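Local coordinates for lysosome-associated membrane glycoprotein 3 (Homo sapiens, PDB 4AKM) that is a lysosomal membrane glycoprotein that contributes to the unfolded protein response and to fusion of lysosomes with autophagosomes, at residues Gln24-Asp29 with His129-Thr134. Sequence-based numbering, arbitrary orientation.
Sequences QLIVQD and HLQVKT
Ile26 and Gln131 are paired across the two strands as a hydrogen-bonded antiparallel pair, and their side chains run side by side in the same direction, a worked example of how a strand pair sorts an apolar face from a mixed one. Gln131 holds CG anti to its backbone N (chi1 -168°), with the chain extended beyond it, and touches Ile26 at its two ends. Gln131 CB sits 4.1 Å from Ile26 CB. At the far end, Gln131 OE1 lies 3.9 Å from Ile26 CG2. The other branch of Ile26 reaches along the same face to the diagonal neighbour, its CD1 meeting Lys133 CD at 3.7 Å as the two chains cross at a slant. The amide end of Gln131 finds its partner in Ser123, and that of Gln24, on this same face, in Asn41.

The reverse face is apolar. Leu25 sends CD2 against Val132 CB at 3.7 Å, and its CD2 also approaches Leu130 CD1; that same CD1 touches Val27 CG1 at 3.9 Å. Paired backbone bonds tie Gln24 to Lys133 and Ile26 to Gln131, and Gln28 N adds a further bond to His129 O at 2.8 Å, just past the end of strand 24-27. His129 O also receives a CA-H...O contact from Val27.

Within this luminal, membrane-proximal beta-prism domain of the LAMP family, the pair joins strand 14-27 to strand 130-135. Strand 38-41 continues the sheet beyond Leu25 and Val27, strand 122-125 beyond Val132 and Thr134, and Tyr98 of strand 97-110 packs against Val27 on the apolar face.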
ATOM      1  N   GLN A  24      -0.261   6.147  -5.975  1.00 37.03           N
ATOM      2  CA  GLN A  24      -0.890   7.372  -6.416  1.00 39.36           C
ATOM      3  C   GLN A  24      -2.190   7.515  -5.632  1.00 39.20           C
ATOM      4  O   GLN A  24      -2.861   6.525  -5.342  1.00 35.67           O
ATOM      5  CB  GLN A  24      -1.164   7.295  -7.928  1.00 36.00           C
ATOM      6  CG  GLN A  24      -1.605   8.607  -8.571  1.00 49.42           C
ATOM      7  CD  GLN A  24      -1.765   8.511 -10.088  1.00 54.93           C
ATOM      8  OE1 GLN A  24      -2.751   7.969 -10.590  1.00 51.76           O
ATOM      9  NE2 GLN A  24      -0.792   9.045 -10.821  1.00 55.78           N
ATOM     10  N   LEU A  25      -2.535   8.741  -5.264  1.00 36.71           N
ATOM     11  CA  LEU A  25      -3.812   8.996  -4.616  1.00 40.57           C
ATOM     12  C   LEU A  25      -4.656   9.877  -5.521  1.00 42.78           C
ATOM     13  O   LEU A  25      -4.192  10.907  -5.989  1.00 46.38           O
ATOM     14  CB  LEU A  25      -3.613   9.651  -3.245  1.00 36.09           C
ATOM     15  CG  LEU A  25      -3.029   8.747  -2.154  1.00 39.19           C
ATOM     16  CD1 LEU A  25      -2.773   9.513  -0.859  1.00 41.52           C
ATOM     17  CD2 LEU A  25      -3.939   7.552  -1.898  1.00 35.78           C
ATOM     18  N   ILE A  26      -5.888   9.460  -5.776  1.00 39.43           N
ATOM     19  CA  ILE A  26      -6.794  10.218  -6.623  1.00 46.07           C
ATOM     20  C   ILE A  26      -7.957  10.745  -5.790  1.00 48.06           C
ATOM     21  O   ILE A  26      -8.718   9.956  -5.226  1.00 42.79           O
ATOM     22  CB  ILE A  26      -7.366   9.352  -7.782  1.00 51.08           C
ATOM     23  CG1 ILE A  26      -6.282   8.996  -8.807  1.00 45.95           C
ATOM     24  CG2 ILE A  26      -8.522  10.070  -8.471  1.00 52.74           C
ATOM     25  CD1 ILE A  26      -5.509   7.738  -8.492  1.00 43.61           C
ATOM     26  N   VAL A  27      -8.092  12.071  -5.704  1.00 48.13           N
ATOM     27  CA  VAL A  27      -9.252  12.653  -5.022  1.00 53.07           C
ATOM     28  C   VAL A  27     -10.231  13.322  -5.985  1.00 55.25           C
ATOM     29  O   VAL A  27      -9.837  14.039  -6.904  1.00 59.49           O
ATOM     30  CB  VAL A  27      -8.880  13.603  -3.830  1.00 56.90           C
ATOM     31  CG1 VAL A  27      -7.517  13.250  -3.254  1.00 53.27           C
ATOM     32  CG2 VAL A  27      -8.930  15.071  -4.238  1.00 62.32           C
ATOM     33  N   GLN A  28     -11.515  13.057  -5.773  1.00 61.26           N
ATOM     34  CA  GLN A  28     -12.572  13.588  -6.625  1.00 67.39           C
ATOM     35  C   GLN A  28     -13.127  14.895  -6.068  1.00 73.45           C
ATOM     36  O   GLN A  28     -14.083  14.888  -5.292  1.00 74.80           O
ATOM     37  CB  GLN A  28     -13.693  12.562  -6.767  1.00 66.03           C
ATOM     38  CG  GLN A  28     -14.209  12.404  -8.183  1.00 78.80           C
ATOM     39  CD  GLN A  28     -14.709  11.002  -8.461  1.00 83.75           C
ATOM     40  OE1 GLN A  28     -14.332  10.378  -9.460  1.00 78.74           O
ATOM     41  NE2 GLN A  28     -15.563  10.494  -7.576  1.00 75.59           N
ATOM     42  N   ASP A  29     -12.524  16.007  -6.477  1.00 80.85           N
ATOM     43  CA  ASP A  29     -12.918  17.337  -6.015  1.00 83.80           C
ATOM     44  C   ASP A  29     -14.381  17.629  -6.298  1.00 82.27           C
ATOM     45  O   ASP A  29     -15.114  18.086  -5.423  1.00 84.86           O
ATOM     46  CB  ASP A  29     -12.072  18.408  -6.708  1.00 85.66           C
ATOM     47  CG  ASP A  29     -10.633  18.393  -6.257  1.00 88.79           C
ATOM     48  OD1 ASP A  29     -10.403  18.238  -5.039  1.00 89.90           O
ATOM     49  OD2 ASP A  29      -9.737  18.536  -7.117  1.00 87.45           O
ATOM     50  N   HIS A 129     -14.619   9.724  -2.327  1.00 53.46           N
ATOM     51  CA  HIS A 129     -13.851  10.717  -3.074  1.00 57.06           C
ATOM     52  C   HIS A 129     -12.378  10.341  -3.157  1.00 52.93           C
ATOM     53  O   HIS A 129     -11.627  10.908  -3.941  1.00 52.08           O
ATOM     54  CB  HIS A 129     -13.958  12.099  -2.421  1.00 60.03           C
ATOM     55  CG  HIS A 129     -15.360  12.599  -2.281  1.00 71.98           C
ATOM     56  ND1 HIS A 129     -16.080  12.476  -1.112  1.00 76.32           N
ATOM     57  CD2 HIS A 129     -16.176  13.228  -3.162  1.00 74.99           C
ATOM     58  CE1 HIS A 129     -17.279  13.006  -1.278  1.00 79.83           C
ATOM     59  NE2 HIS A 129     -17.363  13.469  -2.513  1.00 83.44           N
ATOM     60  N   LEU A 130     -11.960   9.402  -2.324  1.00 55.29           N
ATOM     61  CA  LEU A 130     -10.548   9.067  -2.245  1.00 46.92           C
ATOM     62  C   LEU A 130     -10.282   7.672  -2.773  1.00 43.49           C
ATOM     63  O   LEU A 130     -10.935   6.704  -2.393  1.00 46.03           O
ATOM     64  CB  LEU A 130     -10.018   9.220  -0.813  1.00 41.58           C
ATOM     65  CG  LEU A 130      -8.546   8.836  -0.629  1.00 40.95           C
ATOM     66  CD1 LEU A 130      -7.630   9.751  -1.426  1.00 39.28           C
ATOM     67  CD2 LEU A 130      -8.157   8.817   0.838  1.00 39.95           C
ATOM     68  N   GLN A 131      -9.291   7.586  -3.646  1.00 41.84           N
ATOM     69  CA  GLN A 131      -8.949   6.348  -4.310  1.00 42.13           C
ATOM     70  C   GLN A 131      -7.441   6.180  -4.236  1.00 39.17           C
ATOM     71  O   GLN A 131      -6.702   7.157  -4.277  1.00 38.92           O
ATOM     72  CB  GLN A 131      -9.397   6.435  -5.765  1.00 43.05           C
ATOM     73  CG  GLN A 131      -9.369   5.141  -6.524  1.00 45.28           C
ATOM     74  CD  GLN A 131      -9.888   5.310  -7.933  1.00 54.51           C
ATOM     75  OE1 GLN A 131      -9.982   6.431  -8.445  1.00 54.85           O
ATOM     76  NE2 GLN A 131     -10.237   4.199  -8.572  1.00 53.20           N
ATOM     77  N   VAL A 132      -6.978   4.945  -4.103  1.00 36.87           N
ATOM     78  CA  VAL A 132      -5.550   4.683  -4.174  1.00 36.57           C
ATOM     79  C   VAL A 132      -5.252   3.769  -5.367  1.00 35.74           C
ATOM     80  O   VAL A 132      -6.026   2.862  -5.670  1.00 36.89           O
ATOM     81  CB  VAL A 132      -4.997   4.108  -2.838  1.00 29.01           C
ATOM     82  CG1 VAL A 132      -5.678   2.803  -2.476  1.00 35.09           C
ATOM     83  CG2 VAL A 132      -3.489   3.933  -2.904  1.00 29.64           C
ATOM     84  N   LYS A 133      -4.151   4.046  -6.063  1.00 36.17           N
ATOM     85  CA  LYS A 133      -3.686   3.198  -7.154  1.00 40.67           C
ATOM     86  C   LYS A 133      -2.239   2.757  -6.952  1.00 43.82           C
ATOM     87  O   LYS A 133      -1.374   3.566  -6.621  1.00 42.17           O
ATOM     88  CB  LYS A 133      -3.853   3.897  -8.509  1.00 41.45           C
ATOM     89  CG  LYS A 133      -5.089   3.434  -9.275  1.00 49.86           C
ATOM     90  CD  LYS A 133      -5.618   4.498 -10.226  1.00 54.39           C
ATOM     91  CE  LYS A 133      -7.098   4.260 -10.542  1.00 59.85           C
ATOM     92  NZ  LYS A 133      -7.729   5.386 -11.300  1.00 65.12           N
ATOM     93  N   THR A 134      -1.987   1.465  -7.139  1.00 46.67           N
ATOM     94  CA  THR A 134      -0.633   0.933  -7.036  1.00 45.94           C
ATOM     95  C   THR A 134      -0.115   0.517  -8.398  1.00 45.36           C
ATOM     96  O   THR A 134      -0.887   0.223  -9.307  1.00 47.25           O
ATOM     97  CB  THR A 134      -0.551  -0.283  -6.096  1.00 45.33           C
ATOM     98  OG1 THR A 134      -1.119  -1.435  -6.737  1.00 46.31           O
ATOM     99  CG2 THR A 134      -1.285  -0.004  -4.800  1.00 47.08           C
TER